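Local structure of D-3-phosphoglycerate dehydrogenase (Sulfolobus tokodaii, 2EKL) at residues Leu41-Ile44 with Gly45-Asp48; Glu191-Leu194 with Lys195-Val199; Lys293-Ala296 with Glu297-Gln301. The protein binds NAD and probably catalyses the NAD-dependent oxidation of D-3-phosphoglycerate, the entry step of serine biosynthesis. All blocks are in the same frame, centred on the assembly; numbering follows the deposited sequence.

Interaction 1: Leu41-Ile44 with Gly45-Asp48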
ATOM      1  N   LEU A  41      23.076 -18.569 -33.029  1.00 30.96           N
ATOM      2  CA  LEU A  41      24.154 -19.547 -33.014  1.00 32.19           C
ATOM      3  C   LEU A  41      25.040 -19.418 -34.248  1.00 31.94           C
ATOM      4  O   LEU A  41      26.240 -19.678 -34.188  1.00 33.52           O
ATOM      5  CB  LEU A  41      23.582 -20.964 -32.953  1.00 32.99           C
ATOM      6  CG  LEU A  41      22.940 -21.394 -31.634  1.00 34.65           C
ATOM      7  CD1 LEU A  41      22.240 -22.731 -31.820  1.00 35.91           C
ATOM      8  CD2 LEU A  41      24.005 -21.490 -30.551  1.00 34.90           C
ATOM      9  N   ASN A  42      24.448 -19.012 -35.365  1.00 31.71           N
ATOM     10  CA  ASN A  42      25.203 -18.874 -36.603  1.00 31.98           C
ATOM     11  C   ASN A  42      26.165 -17.691 -36.610  1.00 31.56           C
ATOM     12  O   ASN A  42      27.192 -17.732 -37.287  1.00 31.09           O
ATOM     13  CB  ASN A  42      24.254 -18.743 -37.801  1.00 34.89           C
ATOM     14  CG  ASN A  42      23.425 -19.994 -38.032  1.00 38.06           C
ATOM     15  OD1 ASN A  42      23.951 -21.107 -38.050  1.00 41.11           O
ATOM     16  ND2 ASN A  42      22.123 -19.814 -38.224  1.00 40.23           N
ATOM     17  N   ILE A  43      25.850 -16.644 -35.851  1.00 30.39           N
ATOM     18  CA  ILE A  43      26.700 -15.456 -35.848  1.00 29.97           C
ATOM     19  C   ILE A  43      27.360 -15.053 -34.533  1.00 29.43           C
ATOM     20  O   ILE A  43      28.205 -14.159 -34.524  1.00 28.20           O
ATOM     21  CB  ILE A  43      25.918 -14.227 -36.357  1.00 30.00           C
ATOM     22  CG1 ILE A  43      24.831 -13.843 -35.349  1.00 28.91           C
ATOM     23  CG2 ILE A  43      25.293 -14.534 -37.712  1.00 30.18           C
ATOM     24  CD1 ILE A  43      24.120 -12.543 -35.682  1.00 29.73           C
ATOM     25  N   ILE A  44      26.993 -15.697 -33.431  1.00 28.58           N
ATOM     26  CA  ILE A  44      27.568 -15.323 -32.139  1.00 28.88           C
ATOM     27  C   ILE A  44      29.098 -15.364 -32.114  1.00 29.01           C
ATOM     28  O   ILE A  44      29.737 -14.613 -31.374  1.00 28.56           O
ATOM     29  CB  ILE A  44      27.015 -16.210 -30.997  1.00 28.74           C
ATOM     30  CG1 ILE A  44      27.517 -15.688 -29.647  1.00 28.34           C
ATOM     31  CG2 ILE A  44      27.433 -17.660 -31.199  1.00 30.06           C
ATOM     32  CD1 ILE A  44      27.148 -14.237 -29.373  1.00 29.72           C
ATOM     33  N   GLY A  45      29.681 -16.230 -32.934  1.00 29.60           N
ATOM     34  CA  GLY A  45      31.127 -16.348 -32.968  1.00 29.51           C
ATOM     35  C   GLY A  45      31.870 -15.110 -33.435  1.00 29.99           C
ATOM     36  O   GLY A  45      33.088 -15.033 -33.289  1.00 31.53           O
ATOM     37  N   ASN A  46      31.152 -14.135 -33.985  1.00 29.03           N
ATOM     38  CA  ASN A  46      31.791 -12.922 -34.478  1.00 29.09           C
ATOM     39  C   ASN A  46      31.806 -11.774 -33.475  1.00 27.70           C
ATOM     40  O   ASN A  46      32.289 -10.689 -33.794  1.00 28.33           O
ATOM     41  CB  ASN A  46      31.088 -12.419 -35.742  1.00 31.40           C
ATOM     42  CG  ASN A  46      30.814 -13.521 -36.745  1.00 33.19           C
ATOM     43  OD1 ASN A  46      31.679 -14.346 -37.032  1.00 33.97           O
ATOM     44  ND2 ASN A  46      29.606 -13.527 -37.296  1.00 34.14           N
ATOM     45  N   TYR A  47      31.300 -12.001 -32.268  1.00 25.40           N
ATOM     46  CA  TYR A  47      31.221 -10.912 -31.298  1.00 24.59           C
ATOM     47  C   TYR A  47      32.038 -11.028 -30.018  1.00 23.32           C
ATOM     48  O   TYR A  47      32.231 -12.115 -29.478  1.00 24.50           O
ATOM     49  CB  TYR A  47      29.753 -10.681 -30.932  1.00 22.55           C
ATOM     50  CG  TYR A  47      28.885 -10.336 -32.121  1.00 24.01           C
ATOM     51  CD1 TYR A  47      28.807  -9.029 -32.599  1.00 23.46           C
ATOM     52  CD2 TYR A  47      28.168 -11.327 -32.791  1.00 25.09           C
ATOM     53  CE1 TYR A  47      28.032  -8.714 -33.716  1.00 25.82           C
ATOM     54  CE2 TYR A  47      27.393 -11.025 -33.908  1.00 25.48           C
ATOM     55  CZ  TYR A  47      27.330  -9.721 -34.364  1.00 25.54           C
ATOM     56  OH  TYR A  47      26.562  -9.430 -35.466  1.00 27.16           O
ATOM     57  N   ASP A  48      32.490  -9.871 -29.543  1.00 23.71           N
ATOM     58  CA  ASP A  48      33.276  -9.750 -28.317  1.00 23.54           C
ATOM     59  C   ASP A  48      32.324  -9.503 -27.154  1.00 23.98           C
ATOM     60  O   ASP A  48      32.618  -9.840 -26.004  1.00 23.36           O
ATOM     61  CB  ASP A  48      34.211  -8.546 -28.410  1.00 24.01           C
ATOM     62  CG  ASP A  48      35.123  -8.608 -29.607  1.00 25.62           C
ATOM     63  OD1 ASP A  48      36.092  -9.396 -29.569  1.00 27.46           O
ATOM     64  OD2 ASP A  48      34.864  -7.872 -30.582  1.00 24.69           O
TER
HETATM   65  O   HOH W   1      29.005 -18.212 -34.883  1.00 33.46           O
HETATM   66  O   HOH W   2      32.041 -14.774 -29.946  1.00 27.05           O
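Ile43 and Tyr47, four residues apart, meet through the outer end of the isoleucine and the CE2 corner and hydroxyl of the phenol ring. CD1 of Ile43 lies 4.0 Å from both Tyr47 CE2 and Tyr47 OH, the two side chains crossing at a slant. The isoleucine's first torsion (chi1 68°) sets CG1 between its own N and carbonyl carbon, and the extended second torsion then carries CD1 out to the ring. Ile44 O comes up near the plane of the same ring at its edge, and Asn46 CB lies over one face, displaced toward the rim.

Two backbone bonds, each from a residue to the third one before it, turn the chain between helix 37-43 and strand 49-52, in the second half of the beta-alpha-beta crossover from strand 28-31 to strand 49-52 of the five-stranded parallel sheet. Asn46 N donates to Ile43 O at 3.0 Å with a nearly straight N-H (168°), and Tyr47 N to Ile44 O at 3.2 Å.

Water supplements both carbonyl and amide groups. One molecule accepts from Gly45 N at 2.9 Å and donates to Leu41 O, which also accepts a hydrogen bond from Lys65 NZ. A second donates hydrogen bonds to Ile44 O and Tyr47 O, 2.7 Å from each, so that Ile44 O is held by two donors. The hydroxyl of Tyr47 is hydrogen-bonded to Asp30, and its side chain touches Lys7 and Leu9 of strand 7-10.

Interaction 2: Glu191-Leu194 with Lys195-Val199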
ATOM      1  N   GLU A 191      11.897 -20.375  13.459  1.00 21.75           N
ATOM      2  CA  GLU A 191      10.848 -20.903  14.323  1.00 21.34           C
ATOM      3  C   GLU A 191      10.201 -19.799  15.152  1.00 20.42           C
ATOM      4  O   GLU A 191       8.977 -19.710  15.223  1.00 18.40           O
ATOM      5  CB  GLU A 191      11.417 -21.974  15.263  1.00 24.87           C
ATOM      6  CG  GLU A 191      10.366 -22.666  16.129  1.00 27.70           C
ATOM      7  CD  GLU A 191      10.977 -23.623  17.138  1.00 30.30           C
ATOM      8  OE1 GLU A 191      11.888 -24.384  16.755  1.00 33.33           O
ATOM      9  OE2 GLU A 191      10.540 -23.621  18.309  1.00 32.45           O
ATOM     10  N   GLU A 192      11.022 -18.958  15.776  1.00 19.51           N
ATOM     11  CA  GLU A 192      10.496 -17.882  16.602  1.00 20.47           C
ATOM     12  C   GLU A 192       9.734 -16.877  15.748  1.00 18.77           C
ATOM     13  O   GLU A 192       8.674 -16.393  16.147  1.00 20.03           O
ATOM     14  CB  GLU A 192      11.622 -17.167  17.358  1.00 22.75           C
ATOM     15  CG  GLU A 192      11.104 -16.251  18.465  1.00 27.18           C
ATOM     16  CD  GLU A 192      12.209 -15.572  19.254  1.00 30.71           C
ATOM     17  OE1 GLU A 192      13.156 -16.265  19.683  1.00 32.77           O
ATOM     18  OE2 GLU A 192      12.124 -14.342  19.457  1.00 32.59           O
ATOM     19  N   LEU A 193      10.281 -16.562  14.578  1.00 18.12           N
ATOM     20  CA  LEU A 193       9.639 -15.621  13.670  1.00 16.38           C
ATOM     21  C   LEU A 193       8.259 -16.143  13.287  1.00 17.02           C
ATOM     22  O   LEU A 193       7.264 -15.423  13.385  1.00 18.00           O
ATOM     23  CB  LEU A 193      10.489 -15.425  12.408  1.00 15.91           C
ATOM     24  CG  LEU A 193       9.986 -14.401  11.375  1.00 16.32           C
ATOM     25  CD1 LEU A 193      11.165 -13.845  10.595  1.00 16.55           C
ATOM     26  CD2 LEU A 193       8.971 -15.046  10.430  1.00 17.25           C
ATOM     27  N   LEU A 194       8.201 -17.402  12.869  1.00 16.99           N
ATOM     28  CA  LEU A 194       6.936 -18.011  12.470  1.00 17.55           C
ATOM     29  C   LEU A 194       5.909 -18.056  13.603  1.00 18.18           C
ATOM     30  O   LEU A 194       4.746 -17.737  13.405  1.00 16.68           O
ATOM     31  CB  LEU A 194       7.184 -19.425  11.933  1.00 18.24           C
ATOM     32  CG  LEU A 194       8.016 -19.489  10.646  1.00 20.06           C
ATOM     33  CD1 LEU A 194       8.421 -20.920  10.362  1.00 20.94           C
ATOM     34  CD2 LEU A 194       7.211 -18.904   9.480  1.00 21.20           C
ATOM     35  N   LYS A 195       6.337 -18.437  14.799  1.00 20.03           N
ATOM     36  CA  LYS A 195       5.406 -18.518  15.920  1.00 20.84           C
ATOM     37  C   LYS A 195       4.867 -17.173  16.410  1.00 19.21           C
ATOM     38  O   LYS A 195       3.787 -17.114  17.001  1.00 19.45           O
ATOM     39  CB  LYS A 195       6.068 -19.249  17.095  1.00 22.29           C
ATOM     40  CG  LYS A 195       6.513 -20.669  16.769  1.00 26.76           C
ATOM     41  CD  LYS A 195       7.256 -21.307  17.932  1.00 31.62           C
ATOM     42  CE  LYS A 195       6.374 -21.427  19.163  1.00 35.18           C
ATOM     43  NZ  LYS A 195       5.207 -22.320  18.923  1.00 37.61           N
ATOM     44  N   ASN A 196       5.596 -16.094  16.149  1.00 18.09           N
ATOM     45  CA  ASN A 196       5.189 -14.777  16.636  1.00 18.74           C
ATOM     46  C   ASN A 196       4.782 -13.710  15.618  1.00 18.60           C
ATOM     47  O   ASN A 196       4.442 -12.594  16.009  1.00 18.98           O
ATOM     48  CB  ASN A 196       6.311 -14.211  17.516  1.00 19.59           C
ATOM     49  CG  ASN A 196       6.540 -15.037  18.769  1.00 22.12           C
ATOM     50  OD1 ASN A 196       5.768 -14.960  19.726  1.00 22.13           O
ATOM     51  ND2 ASN A 196       7.595 -15.843  18.764  1.00 21.59           N
ATOM     52  N   SER A 197       4.797 -14.031  14.331  1.00 18.09           N
ATOM     53  CA  SER A 197       4.460 -13.024  13.326  1.00 17.29           C
ATOM     54  C   SER A 197       3.012 -13.003  12.855  1.00 17.67           C
ATOM     55  O   SER A 197       2.433 -14.040  12.538  1.00 17.21           O
ATOM     56  CB  SER A 197       5.376 -13.175  12.107  1.00 17.86           C
ATOM     57  OG  SER A 197       6.727 -12.907  12.451  1.00 19.14           O
ATOM     58  N   ASP A 198       2.439 -11.804  12.806  1.00 17.19           N
ATOM     59  CA  ASP A 198       1.069 -11.630  12.340  1.00 17.70           C
ATOM     60  C   ASP A 198       1.143 -11.455  10.826  1.00 17.00           C
ATOM     61  O   ASP A 198       0.206 -11.775  10.099  1.00 16.24           O
ATOM     62  CB  ASP A 198       0.448 -10.406  13.011  1.00 17.39           C
ATOM     63  CG  ASP A 198       0.432 -10.530  14.524  1.00 18.24           C
ATOM     64  OD1 ASP A 198      -0.265 -11.428  15.038  1.00 19.50           O
ATOM     65  OD2 ASP A 198       1.131  -9.743  15.199  1.00 16.01           O
ATOM     66  N   VAL A 199       2.284 -10.945  10.370  1.00 14.96           N
ATOM     67  CA  VAL A 199       2.542 -10.747   8.949  1.00 14.50           C
ATOM     68  C   VAL A 199       3.926 -11.315   8.667  1.00 14.67           C
ATOM     69  O   VAL A 199       4.862 -11.098   9.440  1.00 17.19           O
ATOM     70  CB  VAL A 199       2.554  -9.247   8.559  1.00 13.98           C
ATOM     71  CG1 VAL A 199       2.887  -9.096   7.071  1.00 16.87           C
ATOM     72  CG2 VAL A 199       1.203  -8.610   8.863  1.00 14.32           C
TER
HETATM   73  O   HOH W   3       2.873 -16.584  11.746  1.00 16.79           O
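The C-terminal part of helix 190-196 covers Glu191 to Asn196, with Lys195 N on Glu191 O at 3.0 Å, and Ser197 is the first residue to leave helical backbone angles. At this C-terminal end the side chains of Asn196 and Ser197 turn back on the helix. The Asn196 amide donates through ND2 to Glu192 O at 2.9 Å, the acceptor tilted only 16° from the amide plane; CG points away from its own carbonyl carbon (chi1 -64°), which lays the amide back along the last turn. It passes obliquely by the Glu192 side chain, whose carboxylate stands almost perpendicular to it. Ser197 OG donates to Leu193 O at 2.7 Å, while Asn196 N reaches the same oxygen at 3.3 Å from the opposite face of the carbonyl. Alongside, the CG of Glu191 touches CD of Lys195 at 3.8 Å; both chains point the same way, but the lysine bends at its last two torsions, leaving NZ 5.5 Å from Glu191 OE2. Leu193 and Leu194 face inward, the first onto Tyr171 and Val148 of the Rossmann-type sheet, the second onto helix 216-221. Beyond the turn one water donates to both Leu194 O and Ser197 O. The regular i to i+4 ladder runs out here, and the side-chain amide and hydroxyl add to the thin main-chain bonding of Glu192 O and Leu193 O, while water serves Leu194 O.

Interaction 3: Lys293-Ala296 with Glu297-Gln301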
ATOM      1  N   LYS A 293      15.054   2.801 -15.526  1.00 19.20           N
ATOM      2  CA  LYS A 293      16.108   3.688 -16.008  1.00 20.74           C
ATOM      3  C   LYS A 293      17.418   3.306 -15.321  1.00 21.80           C
ATOM      4  O   LYS A 293      18.485   3.311 -15.942  1.00 21.58           O
ATOM      5  CB  LYS A 293      15.783   5.154 -15.704  1.00 21.92           C
ATOM      6  CG  LYS A 293      16.899   6.115 -16.110  1.00 26.59           C
ATOM      7  CD  LYS A 293      16.615   7.542 -15.665  1.00 31.81           C
ATOM      8  CE  LYS A 293      17.785   8.461 -15.986  1.00 34.82           C
ATOM      9  NZ  LYS A 293      17.576   9.837 -15.464  1.00 37.59           N
ATOM     10  N   ARG A 294      17.345   2.971 -14.036  1.00 19.49           N
ATOM     11  CA  ARG A 294      18.551   2.580 -13.316  1.00 20.52           C
ATOM     12  C   ARG A 294      19.109   1.272 -13.872  1.00 20.51           C
ATOM     13  O   ARG A 294      20.327   1.094 -13.941  1.00 20.18           O
ATOM     14  CB  ARG A 294      18.279   2.438 -11.815  1.00 18.95           C
ATOM     15  CG  ARG A 294      18.089   3.769 -11.096  1.00 24.15           C
ATOM     16  CD  ARG A 294      18.345   3.609  -9.609  1.00 22.32           C
ATOM     17  NE  ARG A 294      17.396   2.680  -9.014  1.00 23.94           N
ATOM     18  CZ  ARG A 294      16.160   3.006  -8.651  1.00 20.54           C
ATOM     19  NH1 ARG A 294      15.722   4.251  -8.816  1.00 18.50           N
ATOM     20  NH2 ARG A 294      15.361   2.080  -8.139  1.00 20.37           N
ATOM     21  N   VAL A 295      18.226   0.358 -14.265  1.00 18.75           N
ATOM     22  CA  VAL A 295      18.671  -0.911 -14.830  1.00 20.75           C
ATOM     23  C   VAL A 295      19.493  -0.633 -16.085  1.00 21.83           C
ATOM     24  O   VAL A 295      20.579  -1.184 -16.263  1.00 21.73           O
ATOM     25  CB  VAL A 295      17.475  -1.827 -15.192  1.00 20.53           C
ATOM     26  CG1 VAL A 295      17.951  -3.007 -16.029  1.00 22.14           C
ATOM     27  CG2 VAL A 295      16.815  -2.341 -13.916  1.00 20.52           C
ATOM     28  N   ALA A 296      18.980   0.238 -16.945  1.00 21.03           N
ATOM     29  CA  ALA A 296      19.677   0.587 -18.178  1.00 21.67           C
ATOM     30  C   ALA A 296      21.005   1.287 -17.898  1.00 21.75           C
ATOM     31  O   ALA A 296      22.035   0.924 -18.472  1.00 22.46           O
ATOM     32  CB  ALA A 296      18.790   1.475 -19.051  1.00 21.79           C
ATOM     33  N   GLU A 297      20.982   2.285 -17.018  1.00 21.43           N
ATOM     34  CA  GLU A 297      22.190   3.039 -16.678  1.00 22.38           C
ATOM     35  C   GLU A 297      23.260   2.186 -16.012  1.00 22.59           C
ATOM     36  O   GLU A 297      24.443   2.292 -16.339  1.00 21.06           O
ATOM     37  CB  GLU A 297      21.852   4.208 -15.753  1.00 24.12           C
ATOM     38  CG  GLU A 297      20.826   5.175 -16.313  1.00 29.78           C
ATOM     39  CD  GLU A 297      20.675   6.412 -15.453  1.00 31.90           C
ATOM     40  OE1 GLU A 297      20.613   6.271 -14.213  1.00 35.20           O
ATOM     41  OE2 GLU A 297      20.610   7.524 -16.015  1.00 36.24           O
ATOM     42  N   MET A 298      22.846   1.353 -15.065  1.00 21.14           N
ATOM     43  CA  MET A 298      23.783   0.494 -14.361  1.00 23.12           C
ATOM     44  C   MET A 298      24.383  -0.556 -15.282  1.00 22.29           C
ATOM     45  O   MET A 298      25.581  -0.825 -15.225  1.00 23.85           O
ATOM     46  CB  MET A 298      23.090  -0.191 -13.185  1.00 23.41           C
ATOM     47  CG  MET A 298      22.745   0.749 -12.054  1.00 27.76           C
ATOM     48  SD  MET A 298      22.078  -0.152 -10.651  1.00 32.48           S
ATOM     49  CE  MET A 298      23.412  -1.338 -10.384  1.00 22.04           C
ATOM     50  N   THR A 299      23.551  -1.154 -16.128  1.00 21.36           N
ATOM     51  CA  THR A 299      24.041  -2.167 -17.047  1.00 20.98           C
ATOM     52  C   THR A 299      25.026  -1.507 -18.008  1.00 21.06           C
ATOM     53  O   THR A 299      26.063  -2.081 -18.340  1.00 19.59           O
ATOM     54  CB  THR A 299      22.885  -2.818 -17.835  1.00 20.97           C
ATOM     55  OG1 THR A 299      21.990  -3.466 -16.919  1.00 19.33           O
ATOM     56  CG2 THR A 299      23.423  -3.858 -18.819  1.00 22.35           C
ATOM     57  N   THR A 300      24.705  -0.292 -18.437  1.00 20.29           N
ATOM     58  CA  THR A 300      25.577   0.448 -19.348  1.00 19.90           C
ATOM     59  C   THR A 300      26.899   0.803 -18.666  1.00 21.01           C
ATOM     60  O   THR A 300      27.976   0.606 -19.234  1.00 20.33           O
ATOM     61  CB  THR A 300      24.902   1.747 -19.831  1.00 19.98           C
ATOM     62  OG1 THR A 300      23.709   1.415 -20.548  1.00 19.09           O
ATOM     63  CG2 THR A 300      25.842   2.537 -20.755  1.00 20.72           C
ATOM     64  N   GLN A 301      26.825   1.316 -17.443  1.00 20.34           N
ATOM     65  CA  GLN A 301      28.042   1.686 -16.734  1.00 22.93           C
ATOM     66  C   GLN A 301      28.911   0.481 -16.385  1.00 22.01           C
ATOM     67  O   GLN A 301      30.141   0.547 -16.484  1.00 21.05           O
ATOM     68  CB  GLN A 301      27.712   2.470 -15.464  1.00 24.89           C
ATOM     69  CG  GLN A 301      28.946   3.105 -14.837  1.00 31.10           C
ATOM     70  CD  GLN A 301      29.772   3.882 -15.855  1.00 32.79           C
ATOM     71  OE1 GLN A 301      29.297   4.856 -16.444  1.00 35.11           O
ATOM     72  NE2 GLN A 301      31.011   3.447 -16.073  1.00 32.93           N
TER
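Thr299 and Thr300 each send their hydroxyl back to the carbonyl four residues earlier, where their own backbone N also bonds. Thr299 OG1 donates to Val295 O at 2.8 Å and Thr300 OG1 to Ala296 O at 2.7 Å. In both, a first torsion near -60° (-61° and -62°) swings OG1 away from the residue's own carbonyl carbon and back over the preceding turn. Hydroxyl and N-H approach their common oxygen from opposite faces of its carbonyl plane, so each oxygen accepts two hydrogen bonds without the donors competing for one position. Both threonines are buried, and the bond back to the helix's own carbonyl gives each hydroxyl a partner there.

The plain backbone ladder continues beside them, with Glu297 N on Lys293 O at 2.9 Å and Met298 N on Arg294 O at 2.8 Å. All of this belongs to the long C-terminal helix 289-309, which packs against helix 16-24: Ala296 meets Ile17, Thr299 meets Leu18, and Thr300 meets both Leu18 and Thr21. On another side Met298 lies on Ala97 and Ala100.

The charged contact is on the solvent side. The extended chain of Lys293 runs across the carboxylate of Glu297, whose OE2 comes to 3.0 Å from CE, whereas NZ is 3.9 Å from OE2, a long salt bridge. Arg294 points elsewhere: its guanidinium is hydrogen-bonded to Ala100 O and forms a salt bridge with Glu139 of the second subunit.

In the fold
The three contacts follow one another along the chain and are spread over both domains. Interaction 1 follows helix 37-43, ahead of strand 49-52 of the five-stranded sheet, and interaction 2 closes helix 190-196 ahead of strand 199-202 of the seven-stranded, NAD-binding sheet; their centres are about 52 Å apart, on opposite sides of the chain's centre. Interaction 3 lies within helix 289-309, which returns from the NAD-binding domain to the other domain; the centre of interaction 3 is about 24 Å from that of interaction 1 and about 38 Å from that of interaction 2. Val295 in interaction 3 and Leu193 in interaction 2 have side chains about 9 and 8 Å from bound NAD, which occupies the region between the two domains.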